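Local atomic coordinates of aldehyde dehydrogenase (Staphylococcus aureus, PDB entry 6K10), a protein that catalyses the NAD-dependent oxidation of 4,4'-diaponeurosporenal to 4,4'-diaponeurosporenoate in the biosynthesis of the carotenoid staphyloxanthin. Residues A119-P124 against L295-R300; E237-G242 against Y374-D379; Q281-Q284 against D288-R291. The protein carries 1 engineered substitution. One frame throughout, in Å; residues are numbered along the deposited sequence.

Interaction 1. Residues A119-P124 against L295-R300; sequences APFNYP and LKHYHR
F121 and H297 meet ring to ring, and this single pair supplies nearly all of the 75 Å² buried between A119-P124 and L295-R300. The backbones stay well apart, with the CA atoms of F121 and H297 11.1 Å from each other, so the two side chains bridge the gap from opposite directions.

Starting at CB of H297, the side chain leaves helix 295-307 pointing toward F121. CG lies anti to the carbonyl carbon (chi1 -81°), which sends the ring toward the loop, and chi2 of -67° turns one face of the imidazole to F121. CD2 reaches F121 CE2 at 4.0 Å, and the tip atom NE2 comes closer, 3.6 Å from F121 CE2. F121 CZ sits above that imidazole face but is displaced toward the rim. With 5.0 Å between centroids and 38° between planes, the pair is an oblique aromatic contact. On the other branch, ND1 of H297 accepts a hydrogen bond from R300 NE at 3.0 Å, about one helical turn further on. This N-H lies close to both the imidazole and guanidinium planes, which should fix the ring's rotation and is consistent with a proton on NE2. R300 is itself held through NH2 by a salt bridge to E342 and a bond to I344 O.

F121 also touches S147 and V293, and its side chain lies about 10 Å from that of the engineered S251, a predicted active-site position. The sequence PFNYP matches the proline-aromatic-asparagine loop of aldehyde dehydrogenases, which follows a strand of the nucleotide-binding domain and borders the active-site cleft.

Interaction 2. Residues E237-G242 against Y374-D379; sequences ERICFG and YLFSED. With EDO (1,2-ethanediol), chain B.
NH1 of R238 donates to N398 O and more weakly to K440 O of the second subunit, while NH2 of the same guanidinium bonds S441 O of that subunit. The guanidinium is thus shared between N398 of its own chain and the second subunit, and the aliphatic root of R238 joins an internal contact. There, helix 232-244 packs on strand 372-376, in the parallel part of a mixed sheet; the helix is the connection of a beta-alpha-beta crossover from strand 223-226 to strand 256-260, and strand 372-376 pairs with 223-226.

F376 supplies 71 of the 134 Å² buried here. Its CB points at the helix, and the outer part of the ring, CE1, CZ and CE2, meets two neighbouring helical side chains. R238 CB lies near the plane of the ring at its edge, 4.0 Å from F376 CZ. I239 approaches obliquely: its CG1 is 3.5 Å from F376 CE1, and its CD1 lies 3.9 Å from that same CE1. The CG1 branch of I239 stands anti to the carbonyl carbon (chi1 -74°), which places CG1 by the ring, and the extended chi2 (162°) carries CD1 along it. V224 of strand 223-226 touches both I239 and F376 and adds to the apolar contact. R238, by contrast, sets out toward the strand from CB, then runs extended from CG to NE and away.

Beyond the strand, E378 OE2 is bonded to T442 OG1 of the second subunit and, weakly, to O1 of a 1,2-ethanediol probably left from crystallisation. An ST turn follows the strand, in which S377 OG accepts the backbone N-H of D379 at 2.9 Å with an angle of 159° at the hydrogen.

Interaction 3. Residues Q281-Q284 against D288-R291; sequences QNIQ and DYGR
Two torsions bring Y289 to I283 and R291 to Q284: chi1 of -176° carries the tyrosine CG trans to its amide nitrogen, and a bend at chi2 (-68°) folds the arginine back so that its guanidinium reaches G290 O and the Q284 carbonyl. The setting is the loop between helices 264-279 and 295-307, where a 3-10 segment beginning at I283 packs against D288-R291 further along the same loop. I283 CG2 sits over one face of the Y289 ring, 3.9 Å from Y289 CD2. Both residues also touch P327 of strand 324-330, and Y289 OH bonds I325 O there.

The side chains of R291 and Q284 cross at about a right angle; the backbone O of Q284 lies at the guanidinium edge, near its plane, 3.1 Å from R291 NH2. That NH2 makes a salt bridge with E322, while Q284 NE2 bonds both E322 and D319, so one carboxylate serves both side chains. A water bridges the segments: it lies 2.7 Å from I283 O, within hydrogen-bonding geometry, and accepts from R291 NH1 at 3.0 Å.

That NH1 also donates to G290 O, the carbonyl just before its own residue, at 3.0 Å; the acceptor lies in the guanidinium plane, but the donor stands 63° out of the carbonyl plane.

How the interactions relate
Along the chain the segments of interactions 1 and 2 alternate, while interaction 3 is nested inside the loops closed by both. The centres of interactions 1 and 2 lie 26 Å apart. Those of interactions 1 and 3 are 18 Å apart, and those of interactions 2 and 3 are 22 Å apart. Interaction 3 runs almost directly into helix 295-307 of interaction 1, and Q249 joins them, bonding R291 O and N122 ND2. Helix 264-279 touches C240 beside interaction 2 and I283 of interaction 3. Interaction 1 probably lies at the edge of the active-site cleft, whereas 2 and 3 lie around the second sheet; residues of both, R238, E378 and D288, reach the second subunit, tying this region to the dimer.

Interaction 1. Residues A119-P124 against L295-R300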
loop_
_atom_site.group_PDB
_atom_site.type_symbol
_atom_site.label_atom_id
_atom_site.label_comp_id
_atom_site.label_asym_id
_atom_site.label_seq_id
_atom_site.Cartn_x
_atom_site.Cartn_y
_atom_site.Cartn_z
ATOM N N ALA A 119 0.953 -12.717 14.321
ATOM C CA ALA A 119 1.926 -13.662 13.803
ATOM C C ALA A 119 1.438 -15.096 13.941
ATOM O O ALA A 119 0.814 -15.441 14.947
ATOM C CB ALA A 119 3.267 -13.517 14.520
ATOM N N PRO A 120 1.728 -15.959 12.959
ATOM C CA PRO A 120 1.266 -17.349 13.026
ATOM C C PRO A 120 2.270 -18.262 13.713
ATOM O O PRO A 120 3.232 -17.785 14.322
ATOM C CB PRO A 120 1.090 -17.716 11.551
ATOM C CG PRO A 120 2.196 -16.958 10.883
ATOM C CD PRO A 120 2.396 -15.677 11.676
ATOM N N PHE A 121 2.067 -19.577 13.610
ATOM C CA PHE A 121 2.831 -20.549 14.382
ATOM C C PHE A 121 4.137 -20.988 13.728
ATOM O O PHE A 121 5.003 -21.517 14.435
ATOM C CB PHE A 121 1.975 -21.801 14.647
ATOM C CG PHE A 121 1.776 -22.674 13.424
ATOM C CD1 PHE A 121 2.739 -23.595 13.039
ATOM C CD2 PHE A 121 0.613 -22.597 12.682
ATOM C CE1 PHE A 121 2.563 -24.391 11.927
ATOM C CE2 PHE A 121 0.426 -23.403 11.573
ATOM C CZ PHE A 121 1.403 -24.304 11.197
ATOM N N ASN A 122 4.294 -20.830 12.409
ATOM C CA ASN A 122 5.333 -21.582 11.710
ATOM C C ASN A 122 6.722 -20.971 11.862
ATOM O O ASN A 122 7.701 -21.707 12.021
ATOM C CB ASN A 122 4.961 -21.743 10.231
ATOM C CG ASN A 122 4.771 -20.423 9.512
ATOM O OD1 ASN A 122 4.185 -19.485 10.046
ATOM N ND2 ASN A 122 5.255 -20.353 8.275
ATOM N N TYR A 123 6.839 -19.647 11.807
ATOM C CA TYR A 123 8.051 -18.944 12.221
ATOM C C TYR A 123 7.621 -17.953 13.294
ATOM O O TYR A 123 7.592 -16.735 13.070
ATOM C CB TYR A 123 8.753 -18.265 11.048
ATOM C CG TYR A 123 9.274 -19.258 10.034
ATOM C CD1 TYR A 123 8.433 -19.797 9.070
ATOM C CD2 TYR A 123 10.598 -19.676 10.055
ATOM C CE1 TYR A 123 8.896 -20.711 8.147
ATOM C CE2 TYR A 123 11.073 -20.590 9.133
ATOM C CZ TYR A 123 10.217 -21.105 8.183
ATOM O OH TYR A 123 10.680 -22.018 7.263
ATOM N N PRO A 124 7.277 -18.458 14.482
ATOM C CA PRO A 124 6.514 -17.646 15.442
ATOM C C PRO A 124 7.312 -16.513 16.046
ATOM O O PRO A 124 6.711 -15.573 16.582
ATOM C CB PRO A 124 6.101 -18.669 16.507
ATOM C CG PRO A 124 7.175 -19.712 16.451
ATOM C CD PRO A 124 7.623 -19.786 15.017
ATOM N N LEU A 295 -1.238 -31.479 17.189
ATOM C CA LEU A 295 -1.918 -32.701 16.773
ATOM C C LEU A 295 -2.953 -32.442 15.687
ATOM O O LEU A 295 -3.189 -33.315 14.844
ATOM C CB LEU A 295 -2.572 -33.370 17.981
ATOM C CG LEU A 295 -1.590 -34.150 18.852
ATOM C CD1 LEU A 295 -2.265 -34.640 20.120
ATOM C CD2 LEU A 295 -0.995 -35.316 18.066
ATOM N N LYS A 296 -3.583 -31.265 15.690
ATOM C CA LYS A 296 -4.566 -30.959 14.654
ATOM C C LYS A 296 -3.913 -30.921 13.277
ATOM O O LYS A 296 -4.400 -31.546 12.329
ATOM C CB LYS A 296 -5.263 -29.633 14.957
ATOM C CG LYS A 296 -6.180 -29.157 13.836
ATOM C CD LYS A 296 -7.239 -30.201 13.515
ATOM C CE LYS A 296 -8.240 -29.686 12.497
ATOM N NZ LYS A 296 -9.222 -30.739 12.112
ATOM N N HIS A 297 -2.802 -30.193 13.149
ATOM C CA HIS A 297 -2.114 -30.136 11.864
ATOM C C HIS A 297 -1.453 -31.463 11.524
ATOM O O HIS A 297 -1.356 -31.821 10.345
ATOM C CB HIS A 297 -1.083 -29.008 11.867
ATOM C CG HIS A 297 -1.672 -27.654 11.616
ATOM N ND1 HIS A 297 -2.225 -27.297 10.405
ATOM C CD2 HIS A 297 -1.799 -26.574 12.422
ATOM C CE1 HIS A 297 -2.664 -26.053 10.475
ATOM N NE2 HIS A 297 -2.417 -25.591 11.688
ATOM N N TYR A 298 -0.995 -32.203 12.536
ATOM C CA TYR A 298 -0.454 -33.534 12.290
ATOM C C TYR A 298 -1.510 -34.442 11.670
ATOM O O TYR A 298 -1.243 -35.147 10.691
ATOM C CB TYR A 298 0.082 -34.132 13.592
ATOM C CG TYR A 298 0.460 -35.591 13.471
ATOM C CD1 TYR A 298 1.721 -35.968 13.028
ATOM C CD2 TYR A 298 -0.447 -36.592 13.797
ATOM C CE1 TYR A 298 2.066 -37.301 12.912
ATOM C CE2 TYR A 298 -0.112 -37.923 13.683
ATOM C CZ TYR A 298 1.144 -38.273 13.240
ATOM O OH TYR A 298 1.474 -39.602 13.130
ATOM N N HIS A 299 -2.721 -34.434 12.229
ATOM C CA HIS A 299 -3.784 -35.278 11.694
ATOM C C HIS A 299 -4.283 -34.768 10.349
ATOM O O HIS A 299 -4.693 -35.566 9.499
ATOM C CB HIS A 299 -4.934 -35.368 12.698
ATOM C CG HIS A 299 -4.618 -36.208 13.895
ATOM N ND1 HIS A 299 -5.017 -35.869 15.170
ATOM C CD2 HIS A 299 -3.943 -37.375 14.010
ATOM C CE1 HIS A 299 -4.599 -36.790 16.019
ATOM N NE2 HIS A 299 -3.945 -37.715 15.341
ATOM N N ARG A 300 -4.267 -33.450 10.143
ATOM C CA ARG A 300 -4.561 -32.908 8.822
ATOM C C ARG A 300 -3.626 -33.496 7.774
ATOM O O ARG A 300 -4.054 -33.843 6.667
ATOM C CB ARG A 300 -4.443 -31.384 8.846
ATOM C CG ARG A 300 -4.667 -30.720 7.501
ATOM C CD ARG A 300 -4.478 -29.214 7.597
ATOM N NE ARG A 300 -3.108 -28.843 7.943
ATOM C CZ ARG A 300 -2.096 -28.826 7.081
ATOM N NH1 ARG A 300 -0.884 -28.473 7.486
ATOM N NH2 ARG A 300 -2.293 -29.165 5.813
#

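Interaction 2. Residues E237-G242 against Y374-D379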
loop_
_atom_site.group_PDB
_atom_site.type_symbol
_atom_site.label_atom_id
_atom_site.label_comp_id
_atom_site.label_asym_id
_atom_site.label_seq_id
_atom_site.Cartn_x
_atom_site.Cartn_y
_atom_site.Cartn_z
ATOM N N GLU A 237 18.244 -30.673 -4.929
ATOM C CA GLU A 237 18.862 -30.203 -3.694
ATOM C C GLU A 237 18.232 -28.895 -3.230
ATOM O O GLU A 237 17.930 -28.725 -2.041
ATOM C CB GLU A 237 20.371 -30.040 -3.894
ATOM C CG GLU A 237 21.130 -31.359 -3.926
ATOM C CD GLU A 237 22.516 -31.228 -4.532
ATOM O OE1 GLU A 237 22.982 -30.086 -4.726
ATOM O OE2 GLU A 237 23.143 -32.273 -4.810
ATOM N N ARG A 238 18.014 -27.963 -4.159
ATOM C CA ARG A 238 17.445 -26.673 -3.785
ATOM C C ARG A 238 15.947 -26.774 -3.505
ATOM O O ARG A 238 15.415 -26.029 -2.675
ATOM C CB ARG A 238 17.755 -25.644 -4.875
ATOM C CG ARG A 238 19.260 -25.458 -5.050
ATOM C CD ARG A 238 19.659 -24.575 -6.221
ATOM N NE ARG A 238 21.115 -24.457 -6.270
ATOM C CZ ARG A 238 21.801 -23.792 -7.194
ATOM N NH1 ARG A 238 21.175 -23.171 -8.185
ATOM N NH2 ARG A 238 23.127 -23.759 -7.125
ATOM N N ILE A 239 15.255 -27.705 -4.165
ATOM C CA ILE A 239 13.846 -27.944 -3.857
ATOM C C ILE A 239 13.703 -28.519 -2.449
ATOM O O ILE A 239 12.904 -28.031 -1.639
ATOM C CB ILE A 239 13.204 -28.876 -4.906
ATOM C CG1 ILE A 239 12.959 -28.133 -6.220
ATOM C CG2 ILE A 239 11.891 -29.455 -4.383
ATOM C CD1 ILE A 239 12.742 -29.050 -7.421
ATOM N N CYS A 240 14.480 -29.562 -2.139
ATOM C CA CYS A 240 14.389 -30.185 -0.819
ATOM C C CYS A 240 14.771 -29.208 0.285
ATOM O O CYS A 240 14.185 -29.231 1.373
ATOM C CB CYS A 240 15.280 -31.429 -0.761
ATOM S SG CYS A 240 14.648 -32.868 -1.653
ATOM N N PHE A 241 15.757 -28.349 0.022
ATOM C CA PHE A 241 16.136 -27.318 0.979
ATOM C C PHE A 241 14.948 -26.426 1.331
ATOM O O PHE A 241 14.645 -26.205 2.509
ATOM C CB PHE A 241 17.288 -26.482 0.412
ATOM C CG PHE A 241 17.581 -25.242 1.208
ATOM C CD1 PHE A 241 18.311 -25.309 2.379
ATOM C CD2 PHE A 241 17.130 -24.006 0.780
ATOM C CE1 PHE A 241 18.583 -24.168 3.109
ATOM C CE2 PHE A 241 17.399 -22.865 1.506
ATOM C CZ PHE A 241 18.125 -22.944 2.672
ATOM N N GLY A 242 14.260 -25.902 0.314
ATOM C CA GLY A 242 13.127 -25.029 0.560
ATOM C C GLY A 242 11.874 -25.750 1.011
ATOM O O GLY A 242 11.031 -25.144 1.681
ATOM N N TYR A 374 8.571 -21.036 -8.333
ATOM C CA TYR A 374 9.937 -21.411 -8.658
ATOM C C TYR A 374 9.972 -22.098 -10.013
ATOM O O TYR A 374 9.074 -22.871 -10.354
ATOM C CB TYR A 374 10.529 -22.315 -7.576
ATOM C CG TYR A 374 10.353 -21.752 -6.184
ATOM C CD1 TYR A 374 11.124 -20.686 -5.747
ATOM C CD2 TYR A 374 9.400 -22.276 -5.315
ATOM C CE1 TYR A 374 10.959 -20.154 -4.478
ATOM C CE2 TYR A 374 9.233 -21.753 -4.044
ATOM C CZ TYR A 374 10.013 -20.697 -3.630
ATOM O OH TYR A 374 9.844 -20.181 -2.365
ATOM N N LEU A 375 11.011 -21.798 -10.785
ATOM C CA LEU A 375 11.244 -22.430 -12.075
ATOM C C LEU A 375 12.674 -22.931 -12.124
ATOM O O LEU A 375 13.608 -22.171 -11.857
ATOM C CB LEU A 375 10.990 -21.461 -13.234
ATOM C CG LEU A 375 11.497 -21.959 -14.590
ATOM C CD1 LEU A 375 10.704 -23.173 -15.055
ATOM C CD2 LEU A 375 11.448 -20.854 -15.626
ATOM N N PHE A 376 12.840 -24.207 -12.458
ATOM C CA PHE A 376 14.152 -24.794 -12.686
ATOM C C PHE A 376 14.293 -25.058 -14.175
ATOM O O PHE A 376 13.540 -25.857 -14.745
ATOM C CB PHE A 376 14.350 -26.068 -11.863
ATOM C CG PHE A 376 14.597 -25.795 -10.407
ATOM C CD1 PHE A 376 13.538 -25.655 -9.530
ATOM C CD2 PHE A 376 15.885 -25.628 -9.928
ATOM C CE1 PHE A 376 13.759 -25.380 -8.191
ATOM C CE2 PHE A 376 16.112 -25.354 -8.592
ATOM C CZ PHE A 376 15.048 -25.230 -7.722
ATOM N N SER A 377 15.241 -24.361 -14.796
ATOM C CA SER A 377 15.413 -24.374 -16.238
ATOM C C SER A 377 16.769 -23.782 -16.568
ATOM O O SER A 377 17.262 -22.905 -15.857
ATOM C CB SER A 377 14.302 -23.578 -16.937
ATOM O OG SER A 377 14.488 -23.544 -18.345
ATOM N N GLU A 378 17.366 -24.283 -17.646
ATOM C CA GLU A 378 18.538 -23.670 -18.246
ATOM C C GLU A 378 18.180 -22.896 -19.505
ATOM O O GLU A 378 19.071 -22.401 -20.205
ATOM C CB GLU A 378 19.588 -24.741 -18.545
ATOM C CG GLU A 378 20.026 -25.525 -17.314
ATOM C CD GLU A 378 20.650 -24.640 -16.260
ATOM O OE1 GLU A 378 21.330 -23.669 -16.645
ATOM O OE2 GLU A 378 20.463 -24.912 -15.055
ATOM N N ASP A 379 16.889 -22.777 -19.796
ATOM C CA ASP A 379 16.385 -22.135 -21.006
ATOM C C ASP A 379 15.986 -20.706 -20.649
ATOM O O ASP A 379 14.948 -20.475 -20.023
ATOM C CB ASP A 379 15.221 -22.944 -21.575
ATOM C CG ASP A 379 14.550 -22.280 -22.769
ATOM O OD1 ASP A 379 15.012 -21.220 -23.241
ATOM O OD2 ASP A 379 13.546 -22.844 -23.248
HETATM C C1 EDO B . 22.630 -21.973 -14.521
HETATM O O1 EDO B . 21.275 -21.846 -14.079
HETATM C C2 EDO B . 22.897 -21.015 -15.673
HETATM O O2 EDO B . 24.144 -20.356 -15.440
#

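Interaction 3. Residues Q281-Q284 against D288-R291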
loop_
_atom_site.group_PDB
_atom_site.type_symbol
_atom_site.label_atom_id
_atom_site.label_comp_id
_atom_site.label_asym_id
_atom_site.label_seq_id
_atom_site.Cartn_x
_atom_site.Cartn_y
_atom_site.Cartn_z
ATOM N N GLN A 281 19.069 -42.603 6.468
ATOM C CA GLN A 281 18.102 -43.655 6.171
ATOM C C GLN A 281 16.942 -43.672 7.161
ATOM O O GLN A 281 15.828 -44.067 6.796
ATOM C CB GLN A 281 18.799 -45.020 6.136
ATOM C CG GLN A 281 17.853 -46.206 5.944
ATOM C CD GLN A 281 17.128 -46.176 4.606
ATOM O OE1 GLN A 281 17.608 -45.590 3.636
ATOM N NE2 GLN A 281 15.958 -46.804 4.555
ATOM N N ASN A 282 17.167 -43.246 8.399
ATOM C CA ASN A 282 16.101 -43.114 9.391
ATOM C C ASN A 282 15.933 -41.623 9.673
ATOM O O ASN A 282 16.560 -41.071 10.578
ATOM C CB ASN A 282 16.413 -43.901 10.660
ATOM C CG ASN A 282 15.240 -43.943 11.618
ATOM O OD1 ASN A 282 14.146 -43.473 11.296
ATOM N ND2 ASN A 282 15.455 -44.513 12.798
ATOM N N ILE A 283 15.071 -40.976 8.884
ATOM C CA ILE A 283 14.920 -39.525 8.959
ATOM C C ILE A 283 14.351 -39.099 10.308
ATOM O O ILE A 283 14.588 -37.973 10.762
ATOM C CB ILE A 283 14.058 -39.032 7.777
ATOM C CG1 ILE A 283 14.734 -39.393 6.453
ATOM C CG2 ILE A 283 13.832 -37.528 7.842
ATOM C CD1 ILE A 283 13.878 -39.135 5.232
ATOM N N GLN A 284 13.620 -39.989 10.984
ATOM C CA GLN A 284 13.134 -39.669 12.323
ATOM C C GLN A 284 14.276 -39.464 13.310
ATOM O O GLN A 284 14.086 -38.801 14.337
ATOM C CB GLN A 284 12.194 -40.767 12.830
ATOM C CG GLN A 284 11.376 -40.350 14.047
ATOM C CD GLN A 284 10.295 -41.347 14.414
ATOM O OE1 GLN A 284 9.918 -42.198 13.609
ATOM N NE2 GLN A 284 9.788 -41.243 15.637
ATOM N N ASP A 288 18.350 -32.621 12.127
ATOM C CA ASP A 288 18.220 -31.475 11.239
ATOM C C ASP A 288 16.806 -31.323 10.695
ATOM O O ASP A 288 16.574 -30.485 9.819
ATOM C CB ASP A 288 19.211 -31.609 10.083
ATOM C CG ASP A 288 20.643 -31.711 10.558
ATOM O OD1 ASP A 288 20.970 -31.097 11.594
ATOM O OD2 ASP A 288 21.432 -32.431 9.914
ATOM N N TYR A 289 15.860 -32.113 11.193
ATOM C CA TYR A 289 14.526 -32.184 10.621
ATOM C C TYR A 289 13.487 -31.911 11.697
ATOM O O TYR A 289 13.575 -32.445 12.806
ATOM C CB TYR A 289 14.292 -33.552 9.976
ATOM C CG TYR A 289 12.964 -33.671 9.278
ATOM C CD1 TYR A 289 12.664 -32.877 8.180
ATOM C CD2 TYR A 289 12.014 -34.584 9.710
ATOM C CE1 TYR A 289 11.449 -32.983 7.537
ATOM C CE2 TYR A 289 10.802 -34.699 9.076
ATOM C CZ TYR A 289 10.524 -33.897 7.992
ATOM O OH TYR A 289 9.313 -34.019 7.364
ATOM N N GLY A 290 12.497 -31.084 11.355
ATOM C CA GLY A 290 11.543 -30.576 12.317
ATOM C C GLY A 290 10.318 -31.459 12.473
ATOM O O GLY A 290 10.234 -32.569 11.943
ATOM N N ARG A 291 9.348 -30.940 13.227
ATOM C CA ARG A 291 8.131 -31.660 13.567
ATOM C C ARG A 291 6.917 -30.766 13.339
ATOM O O ARG A 291 7.032 -29.545 13.219
ATOM C CB ARG A 291 8.153 -32.139 15.026
ATOM C CG ARG A 291 9.297 -33.086 15.358
ATOM C CD ARG A 291 9.116 -34.417 14.656
ATOM N NE ARG A 291 10.126 -35.402 15.040
ATOM C CZ ARG A 291 11.295 -35.552 14.426
ATOM N NH1 ARG A 291 11.610 -34.781 13.393
ATOM N NH2 ARG A 291 12.149 -36.478 14.842
HETATM O O HOH W 1 14.185 -36.041 12.605
#